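Local coordinates for protein putative alpha-galactosidase (Bacteroides fragilis, PDB 4NZJ) that probably releases terminal, non-reducing alpha-D-galactose from alpha-galactosides by hydrolysis, as a family 27 glycoside hydrolase, at residues A[7-19]-A[73-85]. Numbering follows the deposited sequence. Where two conformers were deposited one is given.
Sequences KVFEGKPRINSPH and VTLKAENALGVSV
S84 and N79 carry the two direct hydrogen bonds that tie residues 73-85 to residues 7-19. The backbone N of I15 donates to OG of S84 over 3.1 Å in a nearly straight bond (164°). The backbones of R14 and N16 bond to strand 28-36, so this N-H points off the other edge of strand 14-15, where the small serine's OG, anti to its own backbone N (chi1 176°), takes it. At the hairpin end, ND2 of N79 gives a hydrogen to O of G11, 3.0 Å away, on a lone pair in the carbonyl plane, and also bonds to O of Q38. OD1 of the same amide accepts from the backbone N of L81 in an Asx turn, so asparagine serves the turn with its oxygen and the 7-19 backbone with its nitrogen. K12 adds a water bridge: its NZ donates to a water that also takes the N-H of V83.

The P13 ring fits over the hairpin, its CD 3.2 Å from O of G82 and its CB 3.8 Å from CB of A77; the compact alanine leaves room for the ring. I15 continues the apolar row: CG1 lies 3.9 Å from CB of A77, and CD1 reaches CB of L75 at 4.0 Å. Further out, CD1 of L81 rests 3.7 Å from CA of G11, where a CB would jam against the preceding carbonyl O; G82 shares this, and its missing side chain lets K12 and P13 come close. R14 turns away, its guanidinium edge holding the carbonyls of K7 and E10.

Strand 14-15 pairs with strand 28-36, whereas strands 69-79 and 82-92 form an antiparallel hairpin in another sheet. The contact thus joins two sheets face to face, as in the beta-sandwich of the N-terminal Ig-like domain.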
loop_
_atom_site.group_PDB
_atom_site.type_symbol
_atom_site.label_atom_id
_atom_site.label_comp_id
_atom_site.label_asym_id
_atom_site.label_seq_id
_atom_site.Cartn_x
_atom_site.Cartn_y
_atom_site.Cartn_z
ATOM N N LYS A 7 -0.677 19.027 12.071
ATOM C CA LYS A 7 -1.222 17.692 12.288
ATOM C C LYS A 7 -2.388 17.418 11.340
ATOM O O LYS A 7 -2.909 18.329 10.690
ATOM C CB LYS A 7 -1.661 17.519 13.745
ATOM C CG LYS A 7 -0.507 17.591 14.734
ATOM C CD LYS A 7 -0.971 17.366 16.163
ATOM C CE LYS A 7 0.200 17.404 17.133
ATOM N NZ LYS A 7 -0.203 17.061 18.526
ATOM N N VAL A 8 -2.789 16.153 11.275
ATOM C CA VAL A 8 -3.759 15.695 10.281
ATOM C C VAL A 8 -5.128 16.381 10.385
ATOM O O VAL A 8 -5.757 16.637 9.362
ATOM C CB VAL A 8 -3.907 14.147 10.297
ATOM C CG1 VAL A 8 -4.508 13.650 11.603
ATOM C CG2 VAL A 8 -4.736 13.671 9.112
ATOM N N PHE A 9 -5.584 16.686 11.600
ATOM C CA PHE A 9 -6.887 17.328 11.779
ATOM C C PHE A 9 -6.786 18.776 12.254
ATOM O O PHE A 9 -7.622 19.247 13.023
ATOM C CB PHE A 9 -7.769 16.501 12.715
ATOM C CG PHE A 9 -8.014 15.104 12.221
ATOM C CD1 PHE A 9 -8.520 14.888 10.945
ATOM C CD2 PHE A 9 -7.737 14.007 13.022
ATOM C CE1 PHE A 9 -8.742 13.607 10.476
ATOM C CE2 PHE A 9 -7.959 12.718 12.555
ATOM C CZ PHE A 9 -8.463 12.519 11.282
ATOM N N GLU A 10 -5.774 19.486 11.779
ATOM C CA GLU A 10 -5.697 20.923 12.037
ATOM C C GLU A 10 -5.321 21.686 10.778
ATOM O O GLU A 10 -4.725 21.133 9.855
ATOM C CB GLU A 10 -4.722 21.226 13.177
ATOM C CG GLU A 10 -3.261 20.958 12.865
ATOM C CD GLU A 10 -2.319 21.511 13.925
ATOM O OE1 GLU A 10 -2.549 22.638 14.418
ATOM O OE2 GLU A 10 -1.333 20.819 14.257
ATOM N N GLY A 11 -5.686 22.965 10.752
ATOM C CA GLY A 11 -5.358 23.837 9.636
ATOM C C GLY A 11 -6.368 23.787 8.510
ATOM O O GLY A 11 -7.410 23.126 8.606
ATOM N N LYS A 12 -6.052 24.505 7.438
ATOM C CA LYS A 12 -6.887 24.533 6.249
ATOM C C LYS A 12 -6.848 23.170 5.565
ATOM O O LYS A 12 -5.928 22.382 5.807
ATOM C CB LYS A 12 -6.428 25.638 5.290
ATOM C CG LYS A 12 -5.065 25.420 4.643
ATOM C CD LYS A 12 -4.722 26.556 3.688
ATOM C CE LYS A 12 -5.439 26.408 2.351
ATOM N NZ LYS A 12 -5.468 27.685 1.586
ATOM N N PRO A 13 -7.841 22.885 4.706
ATOM C CA PRO A 13 -7.878 21.563 4.085
ATOM C C PRO A 13 -6.658 21.304 3.218
ATOM O O PRO A 13 -6.094 22.237 2.647
ATOM C CB PRO A 13 -9.141 21.608 3.216
ATOM C CG PRO A 13 -9.943 22.742 3.741
ATOM C CD PRO A 13 -8.939 23.738 4.225
ATOM N N ARG A 14 -6.244 20.045 3.155
ATOM C CA ARG A 14 -5.194 19.608 2.244
ATOM C C ARG A 14 -5.664 18.281 1.666
ATOM O O ARG A 14 -5.715 17.277 2.377
ATOM C CB ARG A 14 -3.849 19.459 2.981
ATOM C CG ARG A 14 -3.493 20.683 3.821
ATOM C CD ARG A 14 -2.178 20.575 4.577
ATOM N NE ARG A 14 -2.194 19.658 5.721
ATOM C CZ ARG A 14 -2.824 19.863 6.882
ATOM N NH1 ARG A 14 -3.565 20.946 7.095
ATOM N NH2 ARG A 14 -2.728 18.949 7.843
ATOM N N ILE A 15 -6.052 18.288 0.392
ATOM C CA ILE A 15 -6.465 17.058 -0.283
ATOM C C ILE A 15 -5.204 16.271 -0.627
ATOM O O ILE A 15 -4.331 16.761 -1.351
ATOM C CB ILE A 15 -7.291 17.327 -1.556
ATOM C CG1 ILE A 15 -8.605 18.023 -1.187
ATOM C CG2 ILE A 15 -7.569 16.026 -2.306
ATOM C CD1 ILE A 15 -9.384 18.563 -2.371
ATOM N N ASN A 16 -5.121 15.063 -0.084
ATOM C CA ASN A 16 -3.915 14.247 -0.174
ATOM C C ASN A 16 -3.975 13.221 -1.303
ATOM O O ASN A 16 -5.015 13.040 -1.943
ATOM C CB ASN A 16 -3.663 13.559 1.174
ATOM C CG ASN A 16 -3.472 14.553 2.311
ATOM O OD1 ASN A 16 -2.731 15.527 2.172
ATOM N ND2 ASN A 16 -4.136 14.313 3.442
ATOM N N SER A 17 -2.834 12.571 -1.541
ATOM C CA SER A 17 -2.718 11.485 -2.512
ATOM C C SER A 17 -3.567 10.282 -2.090
ATOM O O SER A 17 -3.840 10.111 -0.897
ATOM C CB SER A 17 -1.248 11.068 -2.647
ATOM O OG SER A 17 -0.458 12.158 -3.098
ATOM N N PRO A 18 -3.957 9.419 -3.052
ATOM C CA PRO A 18 -3.612 9.416 -4.484
ATOM C C PRO A 18 -4.387 10.434 -5.297
ATOM O O PRO A 18 -5.513 10.767 -4.944
ATOM C CB PRO A 18 -4.004 8.008 -4.935
ATOM C CG PRO A 18 -5.099 7.609 -4.007
ATOM C CD PRO A 18 -4.772 8.246 -2.686
ATOM N N HIS A 19 -3.791 10.894 -6.396
ATOM C CA HIS A 19 -4.448 11.813 -7.325
ATOM C C HIS A 19 -4.842 11.127 -8.641
ATOM O O HIS A 19 -5.182 11.788 -9.627
ATOM C CB HIS A 19 -3.527 13.004 -7.609
ATOM C CG HIS A 19 -3.074 13.724 -6.374
ATOM N ND1 HIS A 19 -3.943 14.409 -5.550
ATOM C CD2 HIS A 19 -1.843 13.872 -5.829
ATOM C CE1 HIS A 19 -3.266 14.941 -4.545
ATOM N NE2 HIS A 19 -1.991 14.628 -4.691
ATOM N N VAL A 73 -11.365 15.238 -12.790
ATOM C CA VAL A 73 -12.326 15.850 -11.893
ATOM C C VAL A 73 -11.599 16.869 -11.027
ATOM O O VAL A 73 -10.474 16.630 -10.598
ATOM C CB VAL A 73 -12.968 14.773 -10.994
ATOM C CG1 VAL A 73 -14.049 15.368 -10.100
ATOM C CG2 VAL A 73 -13.540 13.655 -11.853
ATOM N N THR A 74 -12.232 18.006 -10.775
ATOM C CA THR A 74 -11.662 18.995 -9.866
ATOM C C THR A 74 -12.354 18.883 -8.511
ATOM O O THR A 74 -13.552 19.131 -8.401
ATOM C CB THR A 74 -11.788 20.416 -10.432
ATOM O OG1 THR A 74 -11.143 20.465 -11.708
ATOM C CG2 THR A 74 -11.136 21.435 -9.501
ATOM N N LEU A 75 -11.594 18.486 -7.494
ATOM C CA LEU A 75 -12.120 18.307 -6.146
ATOM C C LEU A 75 -11.855 19.539 -5.310
ATOM O O LEU A 75 -10.821 20.186 -5.458
ATOM C CB LEU A 75 -11.464 17.112 -5.464
ATOM C CG LEU A 75 -11.521 15.777 -6.200
ATOM C CD1 LEU A 75 -10.717 14.732 -5.450
ATOM C CD2 LEU A 75 -12.964 15.340 -6.388
ATOM N N LYS A 76 -12.783 19.833 -4.408
ATOM C CA LYS A 76 -12.657 20.955 -3.495
ATOM C C LYS A 76 -13.047 20.512 -2.088
ATOM O O LYS A 76 -14.066 19.852 -1.900
ATOM C CB LYS A 76 -13.552 22.105 -3.956
ATOM C CG LYS A 76 -13.389 23.390 -3.170
ATOM C CD LYS A 76 -14.274 24.478 -3.756
ATOM C CE LYS A 76 -14.103 25.795 -3.020
ATOM N NZ LYS A 76 -15.179 26.766 -3.363
ATOM N N ALA A 77 -12.212 20.852 -1.113
ATOM C CA ALA A 77 -12.507 20.620 0.292
ATOM C C ALA A 77 -12.476 21.968 0.980
ATOM O O ALA A 77 -11.576 22.764 0.716
ATOM C CB ALA A 77 -11.476 19.689 0.902
ATOM N N GLU A 78 -13.461 22.218 1.846
ATOM C CA GLU A 78 -13.609 23.499 2.539
ATOM C C GLU A 78 -13.848 23.291 4.031
ATOM O O GLU A 78 -14.664 22.456 4.414
ATOM C CB GLU A 78 -14.815 24.270 1.989
ATOM C CG GLU A 78 -14.840 24.482 0.485
ATOM C CD GLU A 78 -16.143 25.107 0.016
ATOM O OE1 GLU A 78 -17.199 24.440 0.106
ATOM O OE2 GLU A 78 -16.116 26.270 -0.440
ATOM N N ASN A 79 -13.154 24.063 4.862
ATOM C CA ASN A 79 -13.464 24.144 6.288
ATOM C C ASN A 79 -13.435 25.614 6.730
ATOM O O ASN A 79 -13.302 26.516 5.894
ATOM C CB ASN A 79 -12.534 23.246 7.127
ATOM C CG ASN A 79 -11.088 23.715 7.136
ATOM O OD1 ASN A 79 -10.780 24.854 6.795
ATOM N ND2 ASN A 79 -10.186 22.823 7.547
ATOM N N ALA A 80 -13.557 25.856 8.032
ATOM C CA ALA A 80 -13.577 27.218 8.573
ATOM C C ALA A 80 -12.315 28.038 8.256
ATOM O O ALA A 80 -12.369 29.269 8.241
ATOM C CB ALA A 80 -13.805 27.176 10.078
ATOM N N LEU A 81 -11.195 27.361 8.004
ATOM C CA LEU A 81 -9.906 28.029 7.807
ATOM C C LEU A 81 -9.483 28.206 6.346
ATOM O O LEU A 81 -8.530 28.937 6.078
ATOM C CB LEU A 81 -8.806 27.285 8.570
ATOM C CG LEU A 81 -9.020 27.150 10.082
ATOM C CD1 LEU A 81 -7.872 26.374 10.707
ATOM C CD2 LEU A 81 -9.169 28.510 10.746
ATOM N N GLY A 82 -10.167 27.559 5.405
ATOM C CA GLY A 82 -9.833 27.736 3.987
ATOM C C GLY A 82 -10.292 26.621 3.067
ATOM O O GLY A 82 -11.185 25.842 3.416
ATOM N N VAL A 83 -9.669 26.554 1.888
ATOM C CA VAL A 83 -10.037 25.589 0.852
ATOM C C VAL A 83 -8.815 24.918 0.226
ATOM O O VAL A 83 -7.722 25.490 0.194
ATOM C CB VAL A 83 -10.871 26.245 -0.277
ATOM C CG1 VAL A 83 -12.065 26.992 0.300
ATOM C CG2 VAL A 83 -10.015 27.177 -1.127
ATOM N N SER A 84 -9.019 23.697 -0.259
ATOM C CA SER A 84 -8.023 22.970 -1.033
ATOM C C SER A 84 -8.708 22.539 -2.319
ATOM O O SER A 84 -9.811 21.990 -2.276
ATOM C CB SER A 84 -7.530 21.741 -0.261
ATOM O OG SER A 84 -6.626 20.945 -1.024
ATOM N N VAL A 85 -8.066 22.804 -3.453
ATOM C CA VAL A 85 -8.566 22.378 -4.756
ATOM C C VAL A 85 -7.508 21.498 -5.400
ATOM O O VAL A 85 -6.343 21.883 -5.476
ATOM C CB VAL A 85 -8.882 23.578 -5.671
ATOM C CG1 VAL A 85 -9.324 23.105 -7.050
ATOM C CG2 VAL A 85 -9.954 24.454 -5.037
HETATM O O HOH W 1 -7.932 28.827 1.301
#